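Local structure of relik capsid n-terminal domain (Oryctolagus cuniculus, 2XGU) at residues A[37-40]-A[41-45]; A[95-98]-A[99-103]; A[105-108]-A[109-113]; A[124-127]-A[128-132]. The protein forms the N-terminal domain of an ancient endogenous lentiviral capsid, which probably builds the viral core and, as in related lentiviruses, may present a loop to cyclophilin A. One frame throughout, in Å; residues are numbered along the deposited sequence. Where two conformers were deposited one is given.

Interaction 1 of 4, residues A[37-40]-A[41-45]; sequences ITYF and GVISI
Ile43 lies against Tyr39, one turn earlier in helix 34-43. Ile43 CB sits 3.8 Å from Tyr39 O. CG1 falls between its own backbone N and carbonyl carbon (chi1 67°), and this sends it back over the preceding turn, near the carbonyl oxygens of Tyr39 and Phe40. The branch Ile43 CG2 makes the main contact, 3.7 Å from Tyr39 CE2. The tip, Ile43 CD1, also approaches that ring corner, 4.0 Å from Tyr39 CE2. The two side chains cross at a slant, and the methyls meet the CD2-CE2 side of the ring.

Ser44 closes the same turn against Phe40. Ser44 CB lies over one face of the Phe40 ring, 4.3 Å from the centroid and displaced toward the rim, a CH-pi contact. Ser44 OG donates to Phe40 O at 2.7 Å. The donor is tilted 30° from the plane of that carbonyl. Ser44 N also donates to Phe40 O, at 3.1 Å, but this bond is weak. The oxygen of Phe40 is therefore gripped twice by one residue.

Arg125 of helix 118-134 reaches across to this turn: its NE bonds Ser44 OG and its NH2 bonds Gly41 O. The Phe40 ring also meets Trp22 of helix 16-29. Elsewhere, Thr38 OG1 bonds Thr38 OG1 of the second subunit.

The chemistry is mixed. Aliphatic and aromatic groups pack the helix into the bundle, while Ser44 OG links Phe40 O to the guanidinium. A positive guanidinium near the helix C-terminus would probably interact favourably with the helix dipole.

Interaction 2 of 4, residues A[95-98]-A[99-103]; sequences VPLT and SDQIR
Thr98 overlaps the base of the Gln101 side chain, with Thr98 OG1 3.4 Å from Gln101 CG. This is an N-cap: Thr98 immediately precedes the short helix 99-102. Thr98 OG1 accepts the backbone N-H of Gln101 at 3.2 Å, and the bond is fairly straight at 165°. The hydroxyl can do this because it is turned between its own backbone N and carbonyl carbon (chi1 67°), over the first turn. Thr98 O accepts the first regular helix bond, from Ile102 N, at 2.9 Å.

Leu97 and Ile102 sit on either side of the cap in sequence and meet as in a hydrophobic staple. Leu97 CB and Ile102 CG1 are 4.1 Å apart. Leu97 also crosses Gln101 at about a right angle. There Leu97 CD2 lies 3.6 Å from Gln101 CD, so the methyl lies against the amide end of Gln101. Polar and apolar contacts thus fix the start of the helix together.

The cap marks where the long loop after helix 63-83 ends. In HIV-1 and related capsids the corresponding loop carries the cyclophilin-binding region, which makes a similar role here likely. Helix 63-83 holds the cap in place through Asp81 and Trp80, which bond Ser99 OG and Leu97 O. Leu123 and Trp127 of helix 118-134 pack on Ile102.

Ile102 also lies against the cap: Ile102 CG1 is 3.4 Å from Thr98 O, and Ile102 CD1 is 4.0 Å from Leu97 O.

Interaction 3 of 4, residues A[105-108]-A[109-113]; sequences IGLS and PEEAA
Ser108 and Glu111 hold each other in a capping box, the tight part of this contact. Ser108 OG accepts the backbone N-H of Glu111 at 2.9 Å. In return Ser108 N donates to Glu111 OE2 at 2.9 Å, in an almost straight bond of 175°. That oxygen is met on its anti side, 22° out of the carboxylate plane. Glu111 reaches Ser108 N with a chain extended beyond CG, which passes close by the serine: Glu111 CG lies 3.2 Å from Ser108 OG. Ala112 N adds a bond to Ser108 O. Beside the box, Leu107 CD1 rests on the buried Ala112, 4.0 Å from Ala112 CB.

The other side is looser. Glu110 bends at chi2 and brings Glu110 OE1 only to 3.6 Å from Ser108 OG. Gly106 barely meets the carboxylate of Glu111. Its positive phi of 78° turns the chain ahead of the cap. Glu110, Pro109 and Gly106 are all solvent-exposed.

The box starts the short, weakly bonded helix 109-112, between helices 99-102 and 118-134 in the sequence. Pro109 and Ala113 touch Tyr11 of strand 8-11, Ala112 packs on Thr48, and Leu107 meets Phe117 just before helix 118-134.

Interaction 4 of 4, residues A[124-127]-A[128-132]; sequences YRTW and VLEAL
Tyr124 offers one face of its ring to Val128, one turn on. Val128 CG2 stands 3.7 Å above the Tyr124 ring plane, offset toward the rim, and 3.9 Å from the centroid in a CH-pi contact. The two side chains meet at a slant.

Arg125 and Leu129 repeat the theme on another side of the helix. In the leucine conformer given, Leu129 CD1 lies over the centre of the guanidinium face, 3.5 Å from Arg125 CZ. Extension from CG to NE gives the arginine its reach, and the turn about the last bond (chi4 -83°) sets the guanidinium face toward Leu129 CD1. Its nitrogens bond elsewhere: NH2 to Gln136 OE1 of the second subunit and to Gly41 O, NE to Ser44 OG.

Thr126 and Glu130 lie side by side and point the same way. Thr126 CG2 is 3.3 Å from Glu130 OE2, while Thr126 OG1 turns back to Thr122 O. Backbone bonds of a regular alpha helix run beneath, such as Glu130 N to Thr126 O at 2.8 Å.

This stretch of helix 118-134 is central in the bundle. Helix 34-43 packs on Val128 through Phe40. Asn53 of helix 49-57 bonds Tyr124 OH, and Trp80 of helix 63-83 meets Trp127 edge-to-face.

In the fold
The four contacts come one after another along the chain. Interaction 4, on helix 118-134, lies nearest the middle of the domain and ties two of the others together. Its centre is about 10 Å from that of interaction 1, on helix 34-43, and about 15 Å from that of interaction 2; it touches both. Interactions 2 and 3 cap the successive short helices 99-102 and 109-112. They join directly, with Asp100 O 2.9 Å from Ile105 N, a probable hydrogen bond. Interactions 1 and 2 lie on opposite sides of the chain's centre, with centres about 22 Å apart. Helix 118-134 thus bridges the bundle and the capped segment following the long loop.

Interaction 1 of 4, residues A[37-40]-A[41-45]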
loop_
_atom_site.group_PDB
_atom_site.type_symbol
_atom_site.label_atom_id
_atom_site.label_comp_id
_atom_site.label_asym_id
_atom_site.label_seq_id
_atom_site.Cartn_x
_atom_site.Cartn_y
_atom_site.Cartn_z
ATOM N N ILE A 37 11.054 3.875 0.931
ATOM C CA ILE A 37 9.739 3.392 1.346
ATOM C C ILE A 37 9.861 2.291 2.411
ATOM O O ILE A 37 9.194 2.328 3.434
ATOM C CB ILE A 37 8.909 2.924 0.145
ATOM C CG1 ILE A 37 8.755 4.064 -0.877
ATOM C CG2 ILE A 37 7.557 2.402 0.626
ATOM C CD1 ILE A 37 8.129 3.629 -2.226
ATOM N N THR A 38 10.764 1.341 2.207
ATOM C CA THR A 38 11.032 0.359 3.245
ATOM C C THR A 38 11.496 1.028 4.553
ATOM O O THR A 38 11.049 0.684 5.643
ATOM C CB THR A 38 12.104 -0.604 2.767
ATOM O OG1 THR A 38 11.602 -1.320 1.631
ATOM C CG2 THR A 38 12.485 -1.586 3.860
ATOM N N TYR A 39 12.393 1.997 4.423
ATOM C CA TYR A 39 12.893 2.739 5.585
ATOM C C TYR A 39 11.750 3.410 6.346
ATOM O O TYR A 39 11.663 3.296 7.578
ATOM C CB TYR A 39 13.919 3.782 5.112
ATOM C CG TYR A 39 14.679 4.548 6.190
ATOM C CD1 TYR A 39 16.024 4.274 6.435
ATOM C CD2 TYR A 39 14.078 5.566 6.917
ATOM C CE1 TYR A 39 16.743 4.973 7.388
ATOM C CE2 TYR A 39 14.808 6.279 7.887
ATOM C CZ TYR A 39 16.128 5.970 8.107
ATOM O OH TYR A 39 16.857 6.667 9.046
ATOM N N PHE A 40 10.851 4.081 5.624
ATOM C CA PHE A 40 9.710 4.676 6.297
ATOM C C PHE A 40 8.865 3.610 7.011
ATOM O O PHE A 40 8.388 3.823 8.137
ATOM C CB PHE A 40 8.847 5.480 5.313
ATOM C CG PHE A 40 7.794 6.312 5.991
ATOM C CD1 PHE A 40 8.110 7.549 6.531
ATOM C CD2 PHE A 40 6.505 5.837 6.114
ATOM C CE1 PHE A 40 7.133 8.308 7.164
ATOM C CE2 PHE A 40 5.534 6.589 6.754
ATOM C CZ PHE A 40 5.853 7.812 7.274
ATOM N N GLY A 41 8.662 2.458 6.365
ATOM C CA GLY A 41 7.915 1.377 6.989
ATOM C C GLY A 41 8.521 0.939 8.321
ATOM O O GLY A 41 7.813 0.750 9.298
ATOM N N VAL A 42 9.839 0.797 8.355
ATOM C CA VAL A 42 10.551 0.368 9.551
ATOM C C VAL A 42 10.438 1.399 10.685
ATOM O O VAL A 42 10.112 1.063 11.832
ATOM C CB VAL A 42 12.044 0.059 9.229
ATOM C CG1 VAL A 42 12.836 -0.207 10.505
ATOM C CG2 VAL A 42 12.167 -1.135 8.269
ATOM N N ILE A 43 10.691 2.669 10.376
ATOM C CA ILE A 43 10.742 3.665 11.446
ATOM C C ILE A 43 9.375 4.061 11.997
ATOM O O ILE A 43 9.277 4.533 13.136
ATOM C CB ILE A 43 11.508 4.956 11.029
ATOM C CG1 ILE A 43 10.751 5.728 9.953
ATOM C CG2 ILE A 43 12.935 4.618 10.601
ATOM C CD1 ILE A 43 11.354 7.099 9.683
ATOM N N SER A 44 8.322 3.872 11.210
ATOM C CA SER A 44 7.026 4.462 11.562
ATOM C C SER A 44 6.129 3.537 12.365
ATOM O O SER A 44 5.003 3.899 12.692
ATOM C CB SER A 44 6.288 4.882 10.297
ATOM O OG SER A 44 6.015 3.742 9.471
ATOM N N ILE A 45 6.655 2.366 12.689
ATOM C CA ILE A 45 5.978 1.466 13.597
ATOM C C ILE A 45 5.683 2.207 14.896
ATOM O O ILE A 45 6.567 2.835 15.491
ATOM C CB ILE A 45 6.822 0.200 13.844
ATOM C CG1 ILE A 45 7.061 -0.526 12.515
ATOM C CG2 ILE A 45 6.138 -0.718 14.848
ATOM C CD1 ILE A 45 7.922 -1.760 12.643
#

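Interaction 2 of 4, residues A[95-98]-A[99-103]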
loop_
_atom_site.group_PDB
_atom_site.type_symbol
_atom_site.label_atom_id
_atom_site.label_comp_id
_atom_site.label_asym_id
_atom_site.label_seq_id
_atom_site.Cartn_x
_atom_site.Cartn_y
_atom_site.Cartn_z
ATOM N N VAL A 95 -16.482 4.409 19.116
ATOM C CA VAL A 95 -16.910 5.245 18.001
ATOM C C VAL A 95 -15.857 5.241 16.898
ATOM O O VAL A 95 -14.696 5.573 17.148
ATOM C CB VAL A 95 -17.191 6.693 18.449
ATOM C CG1 VAL A 95 -18.462 6.752 19.283
ATOM C CG2 VAL A 95 -16.005 7.250 19.229
ATOM N N PRO A 96 -16.257 4.817 15.684
ATOM C CA PRO A 96 -15.427 4.820 14.476
ATOM C C PRO A 96 -15.118 6.252 14.060
ATOM O O PRO A 96 -15.824 7.184 14.468
ATOM C CB PRO A 96 -16.329 4.159 13.425
ATOM C CG PRO A 96 -17.342 3.422 14.182
ATOM C CD PRO A 96 -17.568 4.186 15.449
ATOM N N LEU A 97 -14.087 6.434 13.245
ATOM C CA LEU A 97 -13.567 7.772 13.034
ATOM C C LEU A 97 -13.705 8.288 11.606
ATOM O O LEU A 97 -13.866 7.506 10.666
ATOM C CB LEU A 97 -12.109 7.822 13.476
ATOM C CG LEU A 97 -11.907 7.487 14.958
ATOM C CD1 LEU A 97 -10.453 7.197 15.258
ATOM C CD2 LEU A 97 -12.419 8.611 15.840
ATOM N N THR A 98 -13.685 9.611 11.461
ATOM C CA THR A 98 -13.668 10.230 10.144
ATOM C C THR A 98 -12.255 10.164 9.569
ATOM O O THR A 98 -11.278 9.935 10.298
ATOM C CB THR A 98 -14.061 11.714 10.195
ATOM O OG1 THR A 98 -13.041 12.440 10.891
ATOM C CG2 THR A 98 -15.408 11.912 10.901
ATOM N N SER A 99 -12.124 10.398 8.273
ATOM C CA SER A 99 -10.787 10.410 7.697
ATOM C C SER A 99 -9.932 11.518 8.297
ATOM O O SER A 99 -8.721 11.334 8.459
ATOM C CB SER A 99 -10.802 10.482 6.162
ATOM O OG SER A 99 -11.186 11.760 5.692
ATOM N N ASP A 100 -10.540 12.660 8.630
ATOM C CA ASP A 100 -9.753 13.754 9.217
ATOM C C ASP A 100 -9.131 13.285 10.524
ATOM O O ASP A 100 -7.942 13.506 10.779
ATOM C CB ASP A 100 -10.623 14.990 9.472
ATOM C CG ASP A 100 -10.745 15.908 8.254
ATOM O OD1 ASP A 100 -10.006 15.728 7.266
ATOM O OD2 ASP A 100 -11.588 16.830 8.307
ATOM N N GLN A 101 -9.919 12.587 11.338
ATOM C CA GLN A 101 -9.436 12.055 12.605
ATOM C C GLN A 101 -8.351 10.996 12.396
ATOM O O GLN A 101 -7.348 10.966 13.106
ATOM C CB GLN A 101 -10.602 11.470 13.412
ATOM C CG GLN A 101 -11.577 12.533 13.922
ATOM C CD GLN A 101 -12.775 11.942 14.640
ATOM O OE1 GLN A 101 -13.065 12.296 15.787
ATOM N NE2 GLN A 101 -13.485 11.044 13.969
ATOM N N ILE A 102 -8.564 10.115 11.425
ATOM C CA ILE A 102 -7.568 9.095 11.118
ATOM C C ILE A 102 -6.237 9.732 10.701
ATOM O O ILE A 102 -5.168 9.266 11.108
ATOM C CB ILE A 102 -8.113 8.093 10.070
ATOM C CG1 ILE A 102 -9.216 7.238 10.689
ATOM C CG2 ILE A 102 -7.007 7.215 9.499
ATOM C CD1 ILE A 102 -10.144 6.620 9.659
ATOM N N ARG A 103 -6.302 10.826 9.937
ATOM C CA ARG A 103 -5.116 11.551 9.461
ATOM C C ARG A 103 -4.501 12.484 10.515
ATOM O O ARG A 103 -3.504 13.161 10.235
ATOM C CB ARG A 103 -5.484 12.369 8.220
ATOM C CG ARG A 103 -5.899 11.558 6.989
ATOM C CD ARG A 103 -6.557 12.436 5.920
ATOM N NE ARG A 103 -5.601 13.341 5.293
ATOM C CZ ARG A 103 -5.933 14.314 4.453
ATOM N NH1 ARG A 103 -7.206 14.518 4.133
ATOM N NH2 ARG A 103 -4.989 15.083 3.930
#

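Interaction 3 of 4, residues A[105-108]-A[109-113]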
loop_
_atom_site.group_PDB
_atom_site.type_symbol
_atom_site.label_atom_id
_atom_site.label_comp_id
_atom_site.label_asym_id
_atom_site.label_seq_id
_atom_site.Cartn_x
_atom_site.Cartn_y
_atom_site.Cartn_z
ATOM N N ILE A 105 -5.811 15.248 11.833
ATOM C CA ILE A 105 -6.093 16.661 11.600
ATOM C C ILE A 105 -6.788 17.294 12.802
ATOM O O ILE A 105 -7.832 16.818 13.252
ATOM C CB ILE A 105 -6.942 16.840 10.343
ATOM C CG1 ILE A 105 -6.161 16.350 9.124
ATOM C CG2 ILE A 105 -7.345 18.307 10.171
ATOM C CD1 ILE A 105 -6.954 16.347 7.831
ATOM N N GLY A 106 -6.182 18.346 13.337
ATOM C CA GLY A 106 -6.727 19.034 14.493
ATOM C C GLY A 106 -6.484 18.325 15.814
ATOM O O GLY A 106 -7.099 18.671 16.824
ATOM N N LEU A 107 -5.596 17.330 15.817
ATOM C CA LEU A 107 -5.285 16.621 17.050
ATOM C C LEU A 107 -4.011 17.159 17.684
ATOM O O LEU A 107 -3.044 17.456 16.985
ATOM C CB LEU A 107 -5.126 15.114 16.794
ATOM C CG LEU A 107 -6.311 14.369 16.185
ATOM C CD1 LEU A 107 -5.997 12.879 16.136
ATOM C CD2 LEU A 107 -7.590 14.636 16.982
ATOM N N SER A 108 -4.010 17.279 19.008
ATOM C CA SER A 108 -2.777 17.569 19.726
ATOM C C SER A 108 -1.944 16.290 19.717
ATOM O O SER A 108 -2.490 15.200 19.510
ATOM C CB SER A 108 -3.070 18.004 21.166
ATOM O OG SER A 108 -3.542 16.929 21.966
ATOM N N PRO A 109 -0.627 16.405 19.933
ATOM C CA PRO A 109 0.186 15.183 19.983
ATOM C C PRO A 109 -0.300 14.228 21.070
ATOM O O PRO A 109 -0.326 13.020 20.839
ATOM C CB PRO A 109 1.583 15.708 20.317
ATOM C CG PRO A 109 1.596 17.103 19.772
ATOM C CD PRO A 109 0.200 17.625 19.959
ATOM N N GLU A 110 -0.673 14.765 22.230
ATOM C CA GLU A 110 -1.208 13.964 23.323
ATOM C C GLU A 110 -2.497 13.266 22.907
ATOM O O GLU A 110 -2.670 12.062 23.134
ATOM C CB GLU A 110 -1.464 14.850 24.549
ATOM C CG GLU A 110 -0.207 15.475 25.155
ATOM C CD GLU A 110 0.405 16.576 24.296
ATOM O OE1 GLU A 110 -0.321 17.209 23.498
ATOM O OE2 GLU A 110 1.624 16.816 24.434
ATOM N N GLU A 111 -3.413 14.023 22.309
ATOM C CA GLU A 111 -4.677 13.443 21.857
ATOM C C GLU A 111 -4.443 12.294 20.890
ATOM O O GLU A 111 -5.046 11.227 21.031
ATOM C CB GLU A 111 -5.549 14.497 21.177
ATOM C CG GLU A 111 -6.313 15.380 22.140
ATOM C CD GLU A 111 -7.020 16.516 21.435
ATOM O OE1 GLU A 111 -8.033 17.013 21.978
ATOM O OE2 GLU A 111 -6.563 16.914 20.340
ATOM N N ALA A 112 -3.565 12.513 19.916
ATOM C CA ALA A 112 -3.293 11.522 18.881
ATOM C C ALA A 112 -2.646 10.245 19.432
ATOM O O ALA A 112 -2.675 9.199 18.784
ATOM C CB ALA A 112 -2.405 12.137 17.796
ATOM N N ALA A 113 -2.077 10.337 20.629
ATOM C CA ALA A 113 -1.410 9.198 21.245
ATOM C C ALA A 113 -2.351 8.396 22.154
ATOM O O ALA A 113 -1.954 7.374 22.719
ATOM C CB ALA A 113 -0.188 9.679 22.022
#

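Interaction 4 of 4, residues A[124-127]-A[128-132]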
loop_
_atom_site.group_PDB
_atom_site.type_symbol
_atom_site.label_atom_id
_atom_site.label_comp_id
_atom_site.label_asym_id
_atom_site.label_seq_id
_atom_site.Cartn_x
_atom_site.Cartn_y
_atom_site.Cartn_z
ATOM N N TYR A 124 -3.799 4.863 9.491
ATOM C CA TYR A 124 -3.198 5.974 8.754
ATOM C C TYR A 124 -1.817 5.595 8.216
ATOM O O TYR A 124 -1.471 5.936 7.077
ATOM C CB TYR A 124 -3.089 7.230 9.625
ATOM C CG TYR A 124 -2.577 8.457 8.895
ATOM C CD1 TYR A 124 -3.069 8.799 7.643
ATOM C CD2 TYR A 124 -1.610 9.270 9.468
ATOM C CE1 TYR A 124 -2.629 9.927 6.972
ATOM C CE2 TYR A 124 -1.160 10.410 8.811
ATOM C CZ TYR A 124 -1.665 10.725 7.560
ATOM O OH TYR A 124 -1.234 11.855 6.896
ATOM N N ARG A 125 -1.022 4.922 9.043
ATOM C CA ARG A 125 0.275 4.429 8.599
ATOM C C ARG A 125 0.107 3.528 7.378
ATOM O O ARG A 125 0.874 3.637 6.418
ATOM C CB ARG A 125 0.993 3.691 9.730
ATOM C CG ARG A 125 2.279 2.995 9.297
ATOM C CD ARG A 125 2.952 2.308 10.487
ATOM N NE ARG A 125 4.128 1.553 10.055
ATOM C CZ ARG A 125 4.085 0.321 9.557
ATOM N NH1 ARG A 125 2.925 -0.323 9.451
ATOM N NH2 ARG A 125 5.209 -0.274 9.160
ATOM N N THR A 126 -0.896 2.653 7.414
ATOM C CA THR A 126 -1.224 1.821 6.266
ATOM C C THR A 126 -1.537 2.646 5.018
ATOM O O THR A 126 -0.997 2.380 3.947
ATOM C CB THR A 126 -2.388 0.879 6.611
ATOM O OG1 THR A 126 -1.923 -0.093 7.553
ATOM C CG2 THR A 126 -2.916 0.181 5.364
ATOM N N TRP A 127 -2.376 3.675 5.149
ATOM C CA TRP A 127 -2.678 4.556 4.017
ATOM C C TRP A 127 -1.419 5.217 3.442
ATOM O O TRP A 127 -1.237 5.264 2.225
ATOM C CB TRP A 127 -3.646 5.675 4.438
ATOM C CG TRP A 127 -5.057 5.223 4.696
ATOM C CD1 TRP A 127 -5.553 3.965 4.578
ATOM C CD2 TRP A 127 -6.152 6.049 5.128
ATOM N NE1 TRP A 127 -6.899 3.947 4.903
ATOM C CE2 TRP A 127 -7.283 5.215 5.250
ATOM C CE3 TRP A 127 -6.280 7.407 5.426
ATOM C CZ2 TRP A 127 -8.525 5.700 5.654
ATOM C CZ3 TRP A 127 -7.515 7.892 5.827
ATOM C CH2 TRP A 127 -8.622 7.040 5.926
ATOM N N VAL A 128 -0.557 5.729 4.315
ATOM C CA VAL A 128 0.645 6.426 3.860
ATOM C C VAL A 128 1.600 5.466 3.147
ATOM O O VAL A 128 2.128 5.775 2.074
ATOM C CB VAL A 128 1.340 7.132 5.044
ATOM C CG1 VAL A 128 2.648 7.775 4.606
ATOM C CG2 VAL A 128 0.417 8.194 5.627
ATOM N N LEU A 129 1.810 4.291 3.733
ATOM C CA LEU A 129 2.671 3.308 3.093
ATOM C C LEU A 129 2.075 2.813 1.769
ATOM O O LEU A 129 2.804 2.643 0.787
ATOM C CB LEU A 129 3.018 2.163 4.069
ATOM C CG LEU A 129 4.102 2.582 5.086
ATOM C CD1 LEU A 129 4.150 1.698 6.325
ATOM C CD2 LEU A 129 5.486 2.624 4.410
ATOM N N GLU A 130 0.762 2.606 1.717
ATOM C CA GLU A 130 0.135 2.242 0.451
ATOM C C GLU A 130 0.363 3.332 -0.596
ATOM O O GLU A 130 0.676 3.038 -1.741
ATOM C CB GLU A 130 -1.355 1.962 0.639
ATOM C CG GLU A 130 -1.562 0.691 1.452
ATOM C CD GLU A 130 -3.004 0.422 1.783
ATOM O OE1 GLU A 130 -3.838 1.321 1.565
ATOM O OE2 GLU A 130 -3.299 -0.700 2.252
ATOM N N ALA A 131 0.217 4.593 -0.202
ATOM C CA ALA A 131 0.400 5.699 -1.130
ATOM C C ALA A 131 1.830 5.759 -1.657
ATOM O O ALA A 131 2.053 5.914 -2.857
ATOM C CB ALA A 131 0.012 7.016 -0.471
ATOM N N LEU A 132 2.794 5.634 -0.754
ATOM C CA LEU A 132 4.201 5.582 -1.167
ATOM C C LEU A 132 4.469 4.427 -2.134
ATOM O O LEU A 132 5.097 4.599 -3.183
ATOM C CB LEU A 132 5.119 5.481 0.051
ATOM C CG LEU A 132 5.198 6.730 0.914
ATOM C CD1 LEU A 132 5.775 6.407 2.280
ATOM C CD2 LEU A 132 6.071 7.746 0.185
#